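Local structure of squalene synthase HpnC (Alicyclobacillus acidocaldarius subsp. acidocaldarius, 4HD1) at residues A[52-57]-A[70-75]; A[74-79]-A[87-92]; A[175-178]-A[183-186]. The protein probably takes part in squalene biosynthesis as a member of the squalene/phytoene synthase family. One frame throughout, in Å; residues are numbered along the deposited sequence.

Interaction 1. Residues A[52-57]-A[70-75]; sequences RGVDDL and DAYEEE
A chi1 of -160° at Tyr72 turns CG away from the backbone N and carries the ring off helix 65-81 into contact with the last turn of helix 41-56, where Gly53, Val54 and Leu57 receive it. The phenol end makes the closest approach: OH lies 3.2 Å from CA of Gly53, and CZ rests 3.7 Å from the same carbon. A beta carbon modelled on Gly53 would fall 1.8 Å from the tyrosine OH, so it is the absence of a side chain that lets the ring come up to the backbone. Further along the ring, Val54 presents CG2, the methyl that lies anti to the carbonyl carbon, to CE2 of Tyr72 at 3.7 Å, the two side chains crossing at about a right angle. Leu57, just past the helix end, places CD1 4.2 Å from CB of Tyr72 and meets the root of the side chain. The tyrosine hydroxyl is hydrogen-bonded to the carbonyl oxygen of Phe50, one turn before Gly53. Asp55 opens a DxxxD sequence of the kind that binds magnesium and diphosphate in relatives; it is hydrogen-bonded to His25. Between the two segments the attraction is therefore van der Waals and apolar, while the polar end of Tyr72 finds its mate on the same helix it packs against, which probably limits how far the ring can turn.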
ATOM      1  N   ARG A  52       3.148  -9.729   0.812  1.00 68.67           N
ATOM      2  CA  ARG A  52       2.453 -10.766   1.568  1.00 71.90           C
ATOM      3  C   ARG A  52       3.315 -11.230   2.746  1.00 71.64           C
ATOM      4  O   ARG A  52       2.812 -11.420   3.853  1.00 71.99           O
ATOM      5  CB  ARG A  52       2.091 -11.956   0.669  1.00 78.15           C
ATOM      6  CG  ARG A  52       1.406 -13.103   1.406  1.00 86.51           C
ATOM      7  CD  ARG A  52       1.798 -14.464   0.850  1.00 91.73           C
ATOM      8  NE  ARG A  52       1.472 -15.542   1.785  1.00100.49           N
ATOM      9  CZ  ARG A  52       0.443 -16.380   1.660  1.00100.42           C
ATOM     10  NH1 ARG A  52      -0.384 -16.290   0.623  1.00 92.61           N
ATOM     11  NH2 ARG A  52       0.243 -17.318   2.578  1.00 97.23           N
ATOM     12  N   GLY A  53       4.611 -11.398   2.493  1.00 71.45           N
ATOM     13  CA  GLY A  53       5.567 -11.807   3.520  1.00 70.93           C
ATOM     14  C   GLY A  53       5.609 -10.837   4.686  1.00 72.21           C
ATOM     15  O   GLY A  53       5.672 -11.257   5.835  1.00 77.68           O
ATOM     16  N   VAL A  54       5.562  -9.538   4.393  1.00 73.25           N
ATOM     17  CA  VAL A  54       5.519  -8.521   5.450  1.00 71.96           C
ATOM     18  C   VAL A  54       4.172  -8.545   6.190  1.00 75.84           C
ATOM     19  O   VAL A  54       4.140  -8.424   7.416  1.00 77.83           O
ATOM     20  CB  VAL A  54       5.829  -7.092   4.931  1.00 68.23           C
ATOM     21  CG1 VAL A  54       6.071  -6.138   6.100  1.00 67.23           C
ATOM     22  CG2 VAL A  54       7.039  -7.093   4.006  1.00 64.14           C
ATOM     23  N   ASP A  55       3.074  -8.711   5.450  1.00 76.01           N
ATOM     24  CA  ASP A  55       1.740  -8.828   6.053  1.00 81.35           C
ATOM     25  C   ASP A  55       1.655  -9.969   7.065  1.00 85.95           C
ATOM     26  O   ASP A  55       1.149  -9.782   8.170  1.00 89.83           O
ATOM     27  CB  ASP A  55       0.661  -9.014   4.980  1.00 85.13           C
ATOM     28  CG  ASP A  55       0.361  -7.734   4.207  1.00 87.69           C
ATOM     29  OD1 ASP A  55       0.882  -6.658   4.574  1.00 86.18           O
ATOM     30  OD2 ASP A  55      -0.410  -7.809   3.224  1.00 94.58           O
ATOM     31  N   ASP A  56       2.164 -11.140   6.684  1.00 87.35           N
ATOM     32  CA  ASP A  56       2.123 -12.343   7.529  1.00 93.28           C
ATOM     33  C   ASP A  56       2.830 -12.177   8.877  1.00 94.58           C
ATOM     34  O   ASP A  56       2.533 -12.895   9.835  1.00 98.62           O
ATOM     35  CB  ASP A  56       2.707 -13.543   6.780  1.00 94.74           C
ATOM     36  CG  ASP A  56       1.757 -14.101   5.737  1.00 97.42           C
ATOM     37  OD1 ASP A  56       0.634 -13.574   5.587  1.00 97.54           O
ATOM     38  OD2 ASP A  56       2.135 -15.079   5.061  1.00108.49           O
ATOM     39  N   LEU A  57       3.760 -11.231   8.943  1.00 89.18           N
ATOM     40  CA  LEU A  57       4.445 -10.913  10.192  1.00 88.09           C
ATOM     41  C   LEU A  57       3.748  -9.747  10.913  1.00 89.85           C
ATOM     42  O   LEU A  57       4.398  -8.909  11.540  1.00 91.49           O
ATOM     43  CB  LEU A  57       5.931 -10.623   9.926  1.00 81.51           C
ATOM     44  CG  LEU A  57       6.740 -11.734   9.211  1.00 79.26           C
ATOM     45  CD1 LEU A  57       8.133 -11.237   8.846  1.00 75.81           C
ATOM     46  CD2 LEU A  57       6.835 -13.029  10.048  1.00 85.05           C
ATOM     47  N   ASP A  70      13.562  -8.454  11.067  1.00 81.14           N
ATOM     48  CA  ASP A  70      15.010  -8.330  10.885  1.00 84.57           C
ATOM     49  C   ASP A  70      15.555  -9.434   9.982  1.00 80.38           C
ATOM     50  O   ASP A  70      16.391  -9.173   9.117  1.00 83.66           O
ATOM     51  CB  ASP A  70      15.741  -8.355  12.235  1.00 88.40           C
ATOM     52  CG  ASP A  70      15.599  -7.052  13.016  1.00 97.25           C
ATOM     53  OD1 ASP A  70      14.813  -6.164  12.605  1.00100.24           O
ATOM     54  OD2 ASP A  70      16.278  -6.921  14.057  1.00 94.97           O
ATOM     55  N   ALA A  71      15.078 -10.660  10.185  1.00 80.44           N
ATOM     56  CA  ALA A  71      15.479 -11.789   9.351  1.00 79.47           C
ATOM     57  C   ALA A  71      14.946 -11.613   7.933  1.00 78.01           C
ATOM     58  O   ALA A  71      15.616 -11.971   6.959  1.00 78.82           O
ATOM     59  CB  ALA A  71      14.992 -13.100   9.950  1.00 75.82           C
ATOM     60  N   TYR A  72      13.745 -11.050   7.826  1.00 74.51           N
ATOM     61  CA  TYR A  72      13.109 -10.818   6.532  1.00 66.96           C
ATOM     62  C   TYR A  72      13.850  -9.717   5.778  1.00 67.41           C
ATOM     63  O   TYR A  72      13.988  -9.771   4.552  1.00 69.17           O
ATOM     64  CB  TYR A  72      11.639 -10.458   6.726  1.00 63.23           C
ATOM     65  CG  TYR A  72      10.770 -10.649   5.504  1.00 61.62           C
ATOM     66  CD1 TYR A  72      10.327 -11.919   5.123  1.00 59.82           C
ATOM     67  CD2 TYR A  72      10.367  -9.553   4.739  1.00 61.19           C
ATOM     68  CE1 TYR A  72       9.517 -12.090   4.006  1.00 60.22           C
ATOM     69  CE2 TYR A  72       9.559  -9.713   3.621  1.00 60.58           C
ATOM     70  CZ  TYR A  72       9.137 -10.979   3.260  1.00 61.05           C
ATOM     71  OH  TYR A  72       8.333 -11.118   2.152  1.00 60.25           O
ATOM     72  N   GLU A  73      14.340  -8.733   6.524  1.00 70.42           N
ATOM     73  CA  GLU A  73      15.164  -7.666   5.971  1.00 76.75           C
ATOM     74  C   GLU A  73      16.511  -8.221   5.498  1.00 82.10           C
ATOM     75  O   GLU A  73      17.039  -7.782   4.471  1.00 85.69           O
ATOM     76  CB  GLU A  73      15.358  -6.559   7.006  1.00 78.53           C
ATOM     77  CG  GLU A  73      16.140  -5.355   6.510  1.00 84.32           C
ATOM     78  CD  GLU A  73      16.140  -4.213   7.505  1.00 89.54           C
ATOM     79  OE1 GLU A  73      17.238  -3.718   7.833  1.00 97.74           O
ATOM     80  OE2 GLU A  73      15.046  -3.814   7.962  1.00 90.28           O
ATOM     81  N   GLU A  74      17.044  -9.188   6.248  1.00 81.20           N
ATOM     82  CA  GLU A  74      18.255  -9.912   5.862  1.00 89.93           C
ATOM     83  C   GLU A  74      18.106 -10.635   4.527  1.00 83.29           C
ATOM     84  O   GLU A  74      19.000 -10.566   3.677  1.00 82.31           O
ATOM     85  CB  GLU A  74      18.668 -10.908   6.952  1.00 97.25           C
ATOM     86  CG  GLU A  74      19.424 -10.284   8.112  1.00109.80           C
ATOM     87  CD  GLU A  74      20.596  -9.434   7.654  1.00125.69           C
ATOM     88  OE1 GLU A  74      21.429  -9.931   6.865  1.00121.12           O
ATOM     89  OE2 GLU A  74      20.680  -8.263   8.081  1.00134.24           O
ATOM     90  N   GLU A  75      16.980 -11.328   4.356  1.00 78.81           N
ATOM     91  CA  GLU A  75      16.654 -12.013   3.104  1.00 81.91           C
ATOM     92  C   GLU A  75      16.574 -11.011   1.952  1.00 78.41           C
ATOM     93  O   GLU A  75      17.136 -11.241   0.879  1.00 79.31           O
ATOM     94  CB  GLU A  75      15.341 -12.799   3.245  1.00 89.70           C
ATOM     95  CG  GLU A  75      15.468 -14.067   4.089  1.00103.54           C
ATOM     96  CD  GLU A  75      14.169 -14.496   4.765  1.00114.34           C
ATOM     97  OE1 GLU A  75      13.134 -14.624   4.073  1.00122.29           O
ATOM     98  OE2 GLU A  75      14.186 -14.726   5.998  1.00119.71           O
TER

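Interaction 2. Residues A[74-79]-A[87-92]; sequences EELRRA and PAFRAL
Phe89 fills the join between helices 65-81 and 87-99, its ring touched by Glu75, Leu76 and Ala79. The beta carbon of Glu75 sits over one face, 3.9 Å from the ring centroid and 16° off the normal, a CH-pi contact. From there the chain runs on extended, bringing OE1 of Glu75 to 3.3 Å from CE2 of Phe89, with the carboxylate plane turned 84° from the ring. CE1 of Phe89 meets the backbone of Leu76, 3.8 Å from its CA, and CD1 lies 4.0 Å from the methyl of Ala79. Beside the ring, the CD2 methyls of Leu76 and Leu92 touch at 3.9 Å. The segment axes come within 9.4 Å at 39°, bringing the second helix alongside the first in the same general direction. Beyond this shell, Phe50 packs on Phe89, Leu76 and Leu92, Phe106 touches both leucines, and the ring of Tyr72 meets that of Phe89 edge to face. Were Phe89 cut back to an alanine, the face under CB of Glu75 and the partner of the Tyr72 ring would be lost, which would probably leave a gap between the helices. The contact is thus held by dispersion and CH-pi attraction, and the one charged group drawn in lends the ring its aliphatic stem, with a carboxylate oxygen lying above the ring plane near the rim at CE2.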
ATOM      1  N   GLU A  74      17.044  -9.188   6.248  1.00 81.20           N
ATOM      2  CA  GLU A  74      18.255  -9.912   5.862  1.00 89.93           C
ATOM      3  C   GLU A  74      18.106 -10.635   4.527  1.00 83.29           C
ATOM      4  O   GLU A  74      19.000 -10.566   3.677  1.00 82.31           O
ATOM      5  CB  GLU A  74      18.668 -10.908   6.952  1.00 97.25           C
ATOM      6  CG  GLU A  74      19.424 -10.284   8.112  1.00109.80           C
ATOM      7  CD  GLU A  74      20.596  -9.434   7.654  1.00125.69           C
ATOM      8  OE1 GLU A  74      21.429  -9.931   6.865  1.00121.12           O
ATOM      9  OE2 GLU A  74      20.680  -8.263   8.081  1.00134.24           O
ATOM     10  N   GLU A  75      16.980 -11.328   4.356  1.00 78.81           N
ATOM     11  CA  GLU A  75      16.654 -12.013   3.104  1.00 81.91           C
ATOM     12  C   GLU A  75      16.574 -11.011   1.952  1.00 78.41           C
ATOM     13  O   GLU A  75      17.136 -11.241   0.879  1.00 79.31           O
ATOM     14  CB  GLU A  75      15.341 -12.799   3.245  1.00 89.70           C
ATOM     15  CG  GLU A  75      15.468 -14.067   4.089  1.00103.54           C
ATOM     16  CD  GLU A  75      14.169 -14.496   4.765  1.00114.34           C
ATOM     17  OE1 GLU A  75      13.134 -14.624   4.073  1.00122.29           O
ATOM     18  OE2 GLU A  75      14.186 -14.726   5.998  1.00119.71           O
ATOM     19  N   LEU A  76      15.897  -9.890   2.197  1.00 79.97           N
ATOM     20  CA  LEU A  76      15.767  -8.820   1.213  1.00 77.41           C
ATOM     21  C   LEU A  76      17.129  -8.300   0.760  1.00 79.02           C
ATOM     22  O   LEU A  76      17.372  -8.172  -0.439  1.00 79.67           O
ATOM     23  CB  LEU A  76      14.901  -7.682   1.771  1.00 73.61           C
ATOM     24  CG  LEU A  76      14.488  -6.480   0.905  1.00 72.67           C
ATOM     25  CD1 LEU A  76      15.558  -5.395   0.905  1.00 69.58           C
ATOM     26  CD2 LEU A  76      14.088  -6.869  -0.517  1.00 68.55           C
ATOM     27  N   ARG A  77      18.015  -8.015   1.713  1.00 81.65           N
ATOM     28  CA  ARG A  77      19.367  -7.547   1.388  1.00 84.35           C
ATOM     29  C   ARG A  77      20.174  -8.592   0.612  1.00 82.79           C
ATOM     30  O   ARG A  77      20.941  -8.245  -0.286  1.00 82.49           O
ATOM     31  CB  ARG A  77      20.127  -7.100   2.639  1.00 87.89           C
ATOM     32  CG  ARG A  77      19.379  -6.092   3.497  1.00 88.61           C
ATOM     33  CD  ARG A  77      20.283  -5.464   4.542  1.00 92.50           C
ATOM     34  NE  ARG A  77      20.583  -4.080   4.200  1.00 86.88           N
ATOM     35  CZ  ARG A  77      19.938  -3.030   4.697  1.00 82.10           C
ATOM     36  NH1 ARG A  77      18.958  -3.198   5.581  1.00 77.64           N
ATOM     37  NH2 ARG A  77      20.278  -1.807   4.313  1.00 79.60           N
ATOM     38  N   ARG A  78      19.987  -9.864   0.958  1.00 81.72           N
ATOM     39  CA  ARG A  78      20.612 -10.963   0.223  1.00 83.56           C
ATOM     40  C   ARG A  78      20.123 -11.012  -1.223  1.00 81.25           C
ATOM     41  O   ARG A  78      20.893 -11.329  -2.136  1.00 79.46           O
ATOM     42  CB  ARG A  78      20.370 -12.303   0.923  1.00 84.72           C
ATOM     43  CG  ARG A  78      21.428 -12.648   1.956  1.00 91.07           C
ATOM     44  CD  ARG A  78      21.273 -14.066   2.486  1.00100.33           C
ATOM     45  NE  ARG A  78      20.544 -14.090   3.753  1.00101.40           N
ATOM     46  CZ  ARG A  78      19.302 -14.543   3.914  1.00 99.49           C
ATOM     47  NH1 ARG A  78      18.617 -15.036   2.886  1.00101.36           N
ATOM     48  NH2 ARG A  78      18.746 -14.509   5.117  1.00 92.01           N
ATOM     49  N   ALA A  79      18.848 -10.685  -1.426  1.00 76.24           N
ATOM     50  CA  ALA A  79      18.263 -10.659  -2.763  1.00 73.98           C
ATOM     51  C   ALA A  79      18.832  -9.526  -3.625  1.00 74.54           C
ATOM     52  O   ALA A  79      18.835  -9.622  -4.848  1.00 72.85           O
ATOM     53  CB  ALA A  79      16.750 -10.577  -2.682  1.00 72.16           C
ATOM     54  N   PRO A  87      12.482 -19.609  -2.701  1.00 70.33           N
ATOM     55  CA  PRO A  87      11.872 -19.434  -4.024  1.00 68.95           C
ATOM     56  C   PRO A  87      11.388 -17.986  -4.264  1.00 65.84           C
ATOM     57  O   PRO A  87      11.793 -17.361  -5.256  1.00 60.83           O
ATOM     58  CB  PRO A  87      10.699 -20.415  -3.999  1.00 69.04           C
ATOM     59  CG  PRO A  87      11.151 -21.497  -3.076  1.00 68.01           C
ATOM     60  CD  PRO A  87      12.010 -20.836  -2.033  1.00 68.34           C
ATOM     61  N   ALA A  88      10.565 -17.458  -3.354  1.00 64.34           N
ATOM     62  CA  ALA A  88      10.054 -16.079  -3.460  1.00 60.93           C
ATOM     63  C   ALA A  88      11.151 -15.043  -3.686  1.00 60.19           C
ATOM     64  O   ALA A  88      11.031 -14.194  -4.568  1.00 58.73           O
ATOM     65  CB  ALA A  88       9.214 -15.702  -2.247  1.00 56.82           C
ATOM     66  N   PHE A  89      12.219 -15.126  -2.901  1.00 61.87           N
ATOM     67  CA  PHE A  89      13.302 -14.154  -2.980  1.00 62.32           C
ATOM     68  C   PHE A  89      14.248 -14.365  -4.160  1.00 63.87           C
ATOM     69  O   PHE A  89      14.904 -13.420  -4.593  1.00 63.74           O
ATOM     70  CB  PHE A  89      14.070 -14.082  -1.660  1.00 64.30           C
ATOM     71  CG  PHE A  89      13.408 -13.209  -0.628  1.00 65.59           C
ATOM     72  CD1 PHE A  89      13.490 -11.818  -0.718  1.00 64.80           C
ATOM     73  CD2 PHE A  89      12.701 -13.771   0.431  1.00 65.65           C
ATOM     74  CE1 PHE A  89      12.879 -11.008   0.229  1.00 66.10           C
ATOM     75  CE2 PHE A  89      12.088 -12.966   1.384  1.00 64.49           C
ATOM     76  CZ  PHE A  89      12.178 -11.583   1.283  1.00 65.59           C
ATOM     77  N   ARG A  90      14.329 -15.591  -4.674  1.00 64.48           N
ATOM     78  CA  ARG A  90      15.035 -15.831  -5.932  1.00 65.46           C
ATOM     79  C   ARG A  90      14.279 -15.146  -7.076  1.00 61.43           C
ATOM     80  O   ARG A  90      14.888 -14.483  -7.917  1.00 60.28           O
ATOM     81  CB  ARG A  90      15.225 -17.330  -6.202  1.00 67.76           C
ATOM     82  CG  ARG A  90      16.567 -17.878  -5.737  1.00 69.42           C
ATOM     83  CD  ARG A  90      16.742 -19.365  -6.037  1.00 71.32           C
ATOM     84  NE  ARG A  90      16.428 -20.177  -4.864  1.00 75.28           N
ATOM     85  CZ  ARG A  90      15.428 -21.053  -4.779  1.00 75.35           C
ATOM     86  NH1 ARG A  90      14.630 -21.276  -5.813  1.00 78.71           N
ATOM     87  NH2 ARG A  90      15.235 -21.721  -3.653  1.00 76.60           N
ATOM     88  N   ALA A  91      12.956 -15.286  -7.091  1.00 59.44           N
ATOM     89  CA  ALA A  91      12.139 -14.578  -8.070  1.00 59.82           C
ATOM     90  C   ALA A  91      12.314 -13.059  -7.918  1.00 60.36           C
ATOM     91  O   ALA A  91      12.562 -12.358  -8.907  1.00 58.36           O
ATOM     92  CB  ALA A  91      10.677 -14.982  -7.952  1.00 58.18           C
ATOM     93  N   LEU A  92      12.222 -12.560  -6.684  1.00 58.75           N
ATOM     94  CA  LEU A  92      12.425 -11.132  -6.425  1.00 59.80           C
ATOM     95  C   LEU A  92      13.802 -10.642  -6.894  1.00 61.17           C
ATOM     96  O   LEU A  92      13.909  -9.571  -7.494  1.00 60.21           O
ATOM     97  CB  LEU A  92      12.206 -10.784  -4.947  1.00 58.95           C
ATOM     98  CG  LEU A  92      12.013  -9.290  -4.646  1.00 58.90           C
ATOM     99  CD1 LEU A  92      10.699  -8.785  -5.228  1.00 55.92           C
ATOM    100  CD2 LEU A  92      12.078  -9.015  -3.149  1.00 57.13           C
TER

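Interaction 3. Residues A[175-178]-A[183-186]; sequences DRDL and IYVP
The Tyr184 ring offers its edge to the carboxylate of Asp177, while a face is stacked on the ring of His170. CG of Asp177 lies in the ring plane, and OD2 stands 3.3 Å from CD2 and 3.5 Å from CE2 of Tyr184. That oxygen sits near the ring plane, at the slightly positive C-H edge and not over the pi cloud, with the carboxylate plane turned 68° from the ring. With chi1 at -72°, CG of Asp177 is anti to the carbonyl carbon, and the short side chain points from the helix toward the loop. Asp177, on helix 174-179, closes a DxxxD sequence that starts just before the helix; in squalene and phytoene synthases the second such aspartate-rich motif probably serves, through magnesium, to hold the diphosphate of the substrate. The chain then doubles back through a loop to helix 187-191, whose N-cap is Pro186. On that return Ile183 lies side by side with Leu178, both pointing the same way, and their CD1 methyls meet at 4.1 Å. Ile183 is also packed against Leu197 and Ile200 of helix 197-201, and its backbone is hydrogen-bonded to that of His120. At the far end of Tyr184, the hydroxyl is hydrogen-bonded to OD1 of Asp116.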
ATOM      1  N   ASP A 175     -14.602   1.451  11.779  1.00 91.95           N
ATOM      2  CA  ASP A 175     -15.158   0.365  12.591  1.00 91.76           C
ATOM      3  C   ASP A 175     -14.229  -0.836  12.684  1.00 92.74           C
ATOM      4  O   ASP A 175     -13.897  -1.282  13.785  1.00 94.83           O
ATOM      5  CB  ASP A 175     -16.531  -0.070  12.070  1.00 94.32           C
ATOM      6  CG  ASP A 175     -17.654   0.183  13.070  1.00 99.23           C
ATOM      7  OD1 ASP A 175     -17.393   0.617  14.216  1.00 95.24           O
ATOM      8  OD2 ASP A 175     -18.819  -0.073  12.703  1.00101.83           O
ATOM      9  N   ARG A 176     -13.812  -1.352  11.528  1.00 90.90           N
ATOM     10  CA  ARG A 176     -12.899  -2.490  11.467  1.00 91.63           C
ATOM     11  C   ARG A 176     -11.643  -2.237  12.304  1.00 90.40           C
ATOM     12  O   ARG A 176     -11.245  -3.092  13.097  1.00 90.65           O
ATOM     13  CB  ARG A 176     -12.530  -2.812  10.012  1.00 92.68           C
ATOM     14  CG  ARG A 176     -11.629  -4.028   9.843  1.00 97.83           C
ATOM     15  CD  ARG A 176     -11.336  -4.318   8.379  1.00108.68           C
ATOM     16  NE  ARG A 176     -12.499  -4.873   7.682  1.00116.72           N
ATOM     17  CZ  ARG A 176     -12.548  -5.128   6.375  1.00121.46           C
ATOM     18  NH1 ARG A 176     -11.501  -4.880   5.598  1.00122.84           N
ATOM     19  NH2 ARG A 176     -13.653  -5.631   5.840  1.00125.60           N
ATOM     20  N   ASP A 177     -11.046  -1.055  12.132  1.00 88.72           N
ATOM     21  CA  ASP A 177      -9.805  -0.681  12.813  1.00 88.33           C
ATOM     22  C   ASP A 177      -9.987  -0.542  14.318  1.00 89.18           C
ATOM     23  O   ASP A 177      -9.097  -0.907  15.092  1.00 86.90           O
ATOM     24  CB  ASP A 177      -9.235   0.620  12.233  1.00 87.29           C
ATOM     25  CG  ASP A 177      -8.648   0.441  10.833  1.00 91.69           C
ATOM     26  OD1 ASP A 177      -8.198  -0.682  10.514  1.00 83.34           O
ATOM     27  OD2 ASP A 177      -8.634   1.429  10.054  1.00 96.71           O
ATOM     28  N   LEU A 178     -11.138  -0.010  14.722  1.00 91.66           N
ATOM     29  CA  LEU A 178     -11.464   0.159  16.135  1.00 94.50           C
ATOM     30  C   LEU A 178     -11.479  -1.190  16.841  1.00 92.88           C
ATOM     31  O   LEU A 178     -10.862  -1.352  17.891  1.00 86.44           O
ATOM     32  CB  LEU A 178     -12.811   0.867  16.300  1.00 93.38           C
ATOM     33  CG  LEU A 178     -13.243   1.222  17.724  1.00 98.20           C
ATOM     34  CD1 LEU A 178     -12.378   2.335  18.303  1.00 96.63           C
ATOM     35  CD2 LEU A 178     -14.712   1.615  17.737  1.00 97.83           C
ATOM     36  N   ILE A 183      -6.909   3.540  15.925  1.00 75.75           N
ATOM     37  CA  ILE A 183      -7.609   4.669  15.331  1.00 82.83           C
ATOM     38  C   ILE A 183      -6.620   5.493  14.511  1.00 83.17           C
ATOM     39  O   ILE A 183      -5.587   5.938  15.025  1.00 79.99           O
ATOM     40  CB  ILE A 183      -8.304   5.554  16.386  1.00 89.55           C
ATOM     41  CG1 ILE A 183      -9.221   4.702  17.282  1.00 87.36           C
ATOM     42  CG2 ILE A 183      -9.077   6.684  15.702  1.00 78.95           C
ATOM     43  CD1 ILE A 183      -9.714   5.401  18.534  1.00 92.48           C
ATOM     44  N   TYR A 184      -6.949   5.682  13.234  1.00 82.85           N
ATOM     45  CA  TYR A 184      -6.102   6.411  12.294  1.00 78.37           C
ATOM     46  C   TYR A 184      -6.522   7.868  12.119  1.00 77.19           C
ATOM     47  O   TYR A 184      -5.738   8.684  11.618  1.00 77.59           O
ATOM     48  CB  TYR A 184      -6.058   5.689  10.940  1.00 74.25           C
ATOM     49  CG  TYR A 184      -5.324   4.372  11.003  1.00 69.29           C
ATOM     50  CD1 TYR A 184      -3.928   4.330  10.981  1.00 69.78           C
ATOM     51  CD2 TYR A 184      -6.017   3.168  11.110  1.00 72.28           C
ATOM     52  CE1 TYR A 184      -3.240   3.125  11.058  1.00 69.26           C
ATOM     53  CE2 TYR A 184      -5.338   1.954  11.181  1.00 71.45           C
ATOM     54  CZ  TYR A 184      -3.950   1.938  11.151  1.00 69.18           C
ATOM     55  OH  TYR A 184      -3.267   0.742  11.223  1.00 67.54           O
ATOM     56  N   VAL A 185      -7.749   8.195  12.527  1.00 73.19           N
ATOM     57  CA  VAL A 185      -8.221   9.579  12.475  1.00 76.28           C
ATOM     58  C   VAL A 185      -7.322  10.419  13.376  1.00 75.09           C
ATOM     59  O   VAL A 185      -7.174  10.096  14.547  1.00 79.20           O
ATOM     60  CB  VAL A 185      -9.692   9.717  12.920  1.00 75.90           C
ATOM     61  CG1 VAL A 185     -10.183  11.129  12.674  1.00 77.16           C
ATOM     62  CG2 VAL A 185     -10.576   8.734  12.173  1.00 78.09           C
ATOM     63  N   PRO A 186      -6.684  11.470  12.829  1.00 75.75           N
ATOM     64  CA  PRO A 186      -5.765  12.276  13.642  1.00 81.36           C
ATOM     65  C   PRO A 186      -6.460  12.957  14.825  1.00 90.95           C
ATOM     66  O   PRO A 186      -7.589  13.450  14.684  1.00 87.38           O
ATOM     67  CB  PRO A 186      -5.231  13.311  12.648  1.00 79.16           C
ATOM     68  CG  PRO A 186      -5.387  12.662  11.314  1.00 75.26           C
ATOM     69  CD  PRO A 186      -6.665  11.885  11.414  1.00 73.74           C
TER

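Interactions 1 and 2 are neighbours, with centres about 10 Å apart, and both use helix 65-81: its earlier turns face helix 41-56 and its later ones helix 87-99. The shared residues Glu74 and Glu75 link them along the chain, and CZ of Tyr72 touches CZ of Phe89 at 3.7 Å, so the two contacts are joined through an aromatic pair. Interaction 3 comes much later in the sequence and touches neither; its centre is about 25 Å from that of interaction 1 and about 33 Å from that of interaction 2. In this all-helical fold, interactions 1 and 3 each include part of a DxxxD motif, consistent with aspartate clusters placed across a diphosphate-binding cavity as in relatives.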